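PDB 3B77: uncharacterized protein from Exiguobacterium sibiricum, which is of unknown function but pairs a bacterial pleckstrin-homology domain with a helical region that probably mediates oligomerisation. Local coordinates for residues C42-N45 against L46-V49; K91-G95 against G96-S100. All blocks are in the same frame, centred on the assembly; numbering follows the deposited sequence.

Contact 1 (C42-N45 against L46-V49)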
loop_
_atom_site.group_PDB
_atom_site.type_symbol
_atom_site.label_atom_id
_atom_site.label_comp_id
_atom_site.label_asym_id
_atom_site.label_seq_id
_atom_site.Cartn_x
_atom_site.Cartn_y
_atom_site.Cartn_z
ATOM N N CYS A 42 -40.910 8.347 44.183
ATOM C CA CYS A 42 -40.131 9.299 44.960
ATOM C C CYS A 42 -39.057 9.901 44.094
ATOM O O CYS A 42 -38.191 9.188 43.628
ATOM C CB CYS A 42 -39.508 8.536 46.121
ATOM S SG CYS A 42 -38.575 9.470 47.286
ATOM N N PHE A 43 -39.150 11.206 43.844
ATOM C CA PHE A 43 -38.190 11.927 43.010
ATOM C C PHE A 43 -37.221 12.691 43.897
ATOM O O PHE A 43 -37.610 13.632 44.565
ATOM C CB PHE A 43 -38.899 12.904 42.083
ATOM C CG PHE A 43 -39.811 12.245 41.083
ATOM C CD1 PHE A 43 -41.114 11.916 41.428
ATOM C CD2 PHE A 43 -39.367 11.964 39.809
ATOM C CE1 PHE A 43 -41.966 11.321 40.501
ATOM C CE2 PHE A 43 -40.184 11.388 38.888
ATOM C CZ PHE A 43 -41.497 11.056 39.222
ATOM N N THR A 44 -35.957 12.276 43.880
ATOM C CA THR A 44 -34.907 12.908 44.680
ATOM C C THR A 44 -33.946 13.639 43.750
ATOM O O THR A 44 -34.108 13.594 42.509
ATOM C CB THR A 44 -34.076 11.872 45.502
ATOM O OG1 THR A 44 -33.086 11.267 44.666
ATOM C CG2 THR A 44 -34.961 10.792 46.118
ATOM N N ASN A 45 -32.956 14.310 44.356
ATOM C CA ASN A 45 -31.919 14.997 43.602
ATOM C C ASN A 45 -31.031 14.047 42.818
ATOM O O ASN A 45 -30.460 14.434 41.814
ATOM C CB ASN A 45 -31.051 15.876 44.506
ATOM C CG ASN A 45 -30.456 15.122 45.650
ATOM O OD1 ASN A 45 -31.105 14.274 46.245
ATOM N ND2 ASN A 45 -29.226 15.421 45.972
ATOM N N LEU A 46 -30.943 12.797 43.254
ATOM C CA LEU A 46 -30.088 11.822 42.611
ATOM C C LEU A 46 -30.801 10.783 41.767
ATOM O O LEU A 46 -30.186 10.245 40.838
ATOM C CB LEU A 46 -29.268 11.080 43.659
ATOM C CG LEU A 46 -28.478 11.912 44.659
ATOM C CD1 LEU A 46 -27.987 10.990 45.787
ATOM C CD2 LEU A 46 -27.311 12.744 44.037
ATOM N N ALA A 47 -32.059 10.466 42.081
ATOM C CA ALA A 47 -32.739 9.325 41.448
ATOM C C ALA A 47 -34.244 9.330 41.592
ATOM O O ALA A 47 -34.811 10.131 42.366
ATOM C CB ALA A 47 -32.227 8.010 42.041
ATOM N N LEU A 48 -34.872 8.434 40.803
ATOM C CA LEU A 48 -36.273 8.024 40.975
ATOM C C LEU A 48 -36.272 6.688 41.797
ATOM O O LEU A 48 -35.733 5.647 41.379
ATOM C CB LEU A 48 -37.011 7.827 39.633
ATOM C CG LEU A 48 -38.391 7.138 39.709
ATOM C CD1 LEU A 48 -39.412 7.942 40.540
ATOM C CD2 LEU A 48 -38.942 6.807 38.295
ATOM N N VAL A 49 -36.874 6.757 42.982
ATOM C CA VAL A 49 -37.025 5.601 43.848
ATOM C C VAL A 49 -38.491 5.241 43.707
ATOM O O VAL A 49 -39.347 6.072 43.889
ATOM C CB VAL A 49 -36.613 5.929 45.288
ATOM C CG1 VAL A 49 -36.878 4.769 46.214
ATOM C CG2 VAL A 49 -35.151 6.329 45.331
#
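One face of the Phe43 ring carries the CD1 methyl of Leu48, which stands over the middle of the ring with Leu48 CD1 3.9 Å from Phe43 CE2, a CH-pi contact only 12° off the ring normal. The two side chains run alongside each other and point the same way, as non-hydrogen-bonded neighbours on adjacent antiparallel strands can. Leu48 reaches the ring because its CG lies anti to the backbone N (chi1 169°), directing the methyl back across the strand gap. The Asn45 amide, the other flat group, lies beside Leu46, with ND2 of Asn45 3.8 Å from Leu46 CD2. Its OD1 accepts a hydrogen bond from the backbone N of Lys29, and ND2 makes a weak one to Asp182. On the sheet face opposite to Phe43 and Leu48, CB of Cys42 meets CB of Val49 at 4.0 Å. Their backbones bond reciprocally, Cys42 N to Val49 O and Val49 N to Cys42 O both measuring 2.8 Å. Nearer the bend Thr44 N donates to Ala47 O at 2.9 Å. The buried hydroxyl of Thr44 then grips the reversal itself: OG1 accepts from Ala47 N at 2.9 Å and from Leu46 N at 3.0 Å, and also hydrogen-bonds to Glu28. With a valine in its place, the amides of Leu46 and Ala47 would probably lose their acceptor and Glu28 a partner, leaving the turn less firmly set. A threonine oxygen accepting from the amide two residues on defines an ST turn, here closing the tight beta hairpin of strands 39-44 and 47-52 in the pleckstrin-homology sheet.

Contact 2 (K91-G95 against G96-S100)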
loop_
_atom_site.group_PDB
_atom_site.type_symbol
_atom_site.label_atom_id
_atom_site.label_comp_id
_atom_site.label_asym_id
_atom_site.label_seq_id
_atom_site.Cartn_x
_atom_site.Cartn_y
_atom_site.Cartn_z
ATOM N N LYS A 91 -46.061 11.427 31.993
ATOM C CA LYS A 91 -45.314 10.342 31.407
ATOM C C LYS A 91 -43.866 10.734 31.169
ATOM O O LYS A 91 -43.534 11.905 31.027
ATOM C CB LYS A 91 -45.904 9.935 30.060
ATOM C CG LYS A 91 -47.359 9.499 30.043
ATOM C CD LYS A 91 -47.891 9.411 28.585
ATOM C CE LYS A 91 -47.105 8.387 27.718
ATOM N NZ LYS A 91 -47.559 8.309 26.276
ATOM N N PHE A 92 -43.017 9.715 31.131
ATOM C CA PHE A 92 -41.604 9.842 30.790
ATOM C C PHE A 92 -40.991 8.463 30.682
ATOM O O PHE A 92 -41.624 7.453 30.989
ATOM C CB PHE A 92 -40.824 10.682 31.805
ATOM C CG PHE A 92 -40.919 10.177 33.201
ATOM C CD1 PHE A 92 -41.957 10.582 34.030
ATOM C CD2 PHE A 92 -39.967 9.298 33.699
ATOM C CE1 PHE A 92 -42.037 10.109 35.309
ATOM C CE2 PHE A 92 -40.029 8.825 34.974
ATOM C CZ PHE A 92 -41.059 9.215 35.785
ATOM N N GLU A 93 -39.758 8.448 30.203
ATOM C CA GLU A 93 -38.973 7.249 30.096
ATOM C C GLU A 93 -37.677 7.506 30.827
ATOM O O GLU A 93 -37.019 8.525 30.614
ATOM C CB GLU A 93 -38.714 6.909 28.631
ATOM C CG GLU A 93 -40.008 6.613 27.840
ATOM C CD GLU A 93 -39.775 6.200 26.397
ATOM O OE1 GLU A 93 -38.597 5.990 25.995
ATOM O OE2 GLU A 93 -40.800 6.086 25.676
ATOM N N ILE A 94 -37.330 6.582 31.711
ATOM C CA ILE A 94 -36.122 6.694 32.529
ATOM C C ILE A 94 -35.293 5.442 32.248
ATOM O O ILE A 94 -35.753 4.312 32.447
ATOM C CB ILE A 94 -36.475 6.914 34.007
ATOM C CG1 ILE A 94 -35.208 7.089 34.818
ATOM C CG2 ILE A 94 -37.354 5.785 34.554
ATOM C CD1 ILE A 94 -35.481 7.679 36.166
ATOM N N GLY A 95 -34.068 5.649 31.760
ATOM C CA GLY A 95 -33.348 4.559 31.101
ATOM C C GLY A 95 -34.237 4.376 29.889
ATOM O O GLY A 95 -34.535 5.361 29.204
ATOM N N GLY A 96 -34.723 3.165 29.641
ATOM C CA GLY A 96 -35.680 2.948 28.558
ATOM C C GLY A 96 -37.059 2.601 29.058
ATOM O O GLY A 96 -37.962 2.339 28.257
ATOM N N LYS A 97 -37.223 2.585 30.381
ATOM C CA LYS A 97 -38.480 2.169 31.005
ATOM C C LYS A 97 -39.562 3.273 30.954
ATOM O O LYS A 97 -39.300 4.427 31.300
ATOM C CB LYS A 97 -38.225 1.729 32.457
ATOM C CG LYS A 97 -39.393 0.948 33.122
ATOM C CD LYS A 97 -38.987 0.432 34.504
ATOM C CE LYS A 97 -40.119 -0.225 35.265
ATOM N NZ LYS A 97 -39.654 -0.554 36.650
ATOM N N HIS A 98 -40.761 2.881 30.528
ATOM C CA HIS A 98 -41.909 3.770 30.412
ATOM C C HIS A 98 -42.594 4.000 31.748
ATOM O O HIS A 98 -42.876 3.053 32.470
ATOM C CB HIS A 98 -42.920 3.168 29.426
ATOM C CG HIS A 98 -42.439 3.173 28.010
ATOM N ND1 HIS A 98 -41.341 2.443 27.598
ATOM C CD2 HIS A 98 -42.881 3.839 26.917
ATOM C CE1 HIS A 98 -41.130 2.657 26.310
ATOM N NE2 HIS A 98 -42.050 3.502 25.873
ATOM N N TYR A 99 -42.844 5.263 32.072
ATOM C CA TYR A 99 -43.550 5.622 33.280
ATOM C C TYR A 99 -44.718 6.478 32.920
ATOM O O TYR A 99 -44.582 7.453 32.211
ATOM C CB TYR A 99 -42.652 6.357 34.276
ATOM C CG TYR A 99 -41.964 5.404 35.207
ATOM C CD1 TYR A 99 -40.809 4.731 34.825
ATOM C CD2 TYR A 99 -42.492 5.128 36.453
ATOM C CE1 TYR A 99 -40.180 3.821 35.683
ATOM C CE2 TYR A 99 -41.876 4.216 37.317
ATOM C CZ TYR A 99 -40.725 3.566 36.928
ATOM O OH TYR A 99 -40.144 2.660 37.785
ATOM N N SER A 100 -45.882 6.063 33.396
ATOM C CA SER A 100 -47.103 6.799 33.234
ATOM C C SER A 100 -47.717 6.846 34.617
ATOM O O SER A 100 -48.037 5.809 35.173
ATOM C CB SER A 100 -48.018 6.072 32.267
ATOM O OG SER A 100 -49.299 6.677 32.269
#
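The shortest hydrogen bond between 91-95 and 96-100 runs from Tyr99 N to Phe92 O, 2.7 Å, and Phe92 N returns the bond to Tyr99 O. Ile94 and Lys97 form the next hydrogen-bonded pair, and between them the chain reverses in a type II' beta turn. Gly95 takes the second position of this turn, with phi 66°, a value glycine accepts readily; a side chain there would run into the amide of Gly96. The bond from Lys97 N to Ile94 O, 3.1 Å, comes from well above the carbonyl plane, in keeping with so sharp a reversal. On the buried face CB of Tyr99 sits over the Phe92 ring, off centre, with Tyr99 CB 3.6 Å from Phe92 CZ. The two rings are nearly parallel, 5° apart, but displaced so far along their planes that little of one lies over the other. Phe92 CG falls between its own backbone N and carbonyl carbon (chi1 56°), which brings the ring beneath that methylene. Ile94 CG2 approaches Tyr99 CD1 obliquely at 3.6 Å. On the other face Glu93 lies alongside His98: its CG stands over the imidazole, 4.1 Å from the centroid, and OE2 comes to 2.9 Å from His98 NE2 from above the ring, at an angle too poor for a hydrogen bond. Strand 73-79 flanks strand 87-94, with Val76 on Phe92. Strands 47-52 and 62-67 cover the aromatic face: Leu48 packs on Phe92, Ile94 and Tyr99, His50 meets Tyr99 edge-to-face, and Tyr66 bonds the ammonium of Lys97, which also has a cation-pi contact with Tyr64.

Both contacts are antiparallel hairpin ends of the same pleckstrin-homology domain, but they belong to different sheets: contact 1 to the sheet containing strands 39-44 and 47-52, contact 2 to the sheet of strands 73-79, 87-94 and 97-104. Their centres lie 14 Å apart, and their apolar faces meet, with Leu48 CB 3.8 Å from Ile94 CD1 and Phe43 CE2 3.9 Å from Phe92 CZ. Contact 1 is buried almost throughout, and its reversal is fastened by a side-chain hydroxyl. Contact 2 is two-sided, aromatic toward the core and charged or polar toward solvent, and its reversal relies on glycine backbone geometry instead.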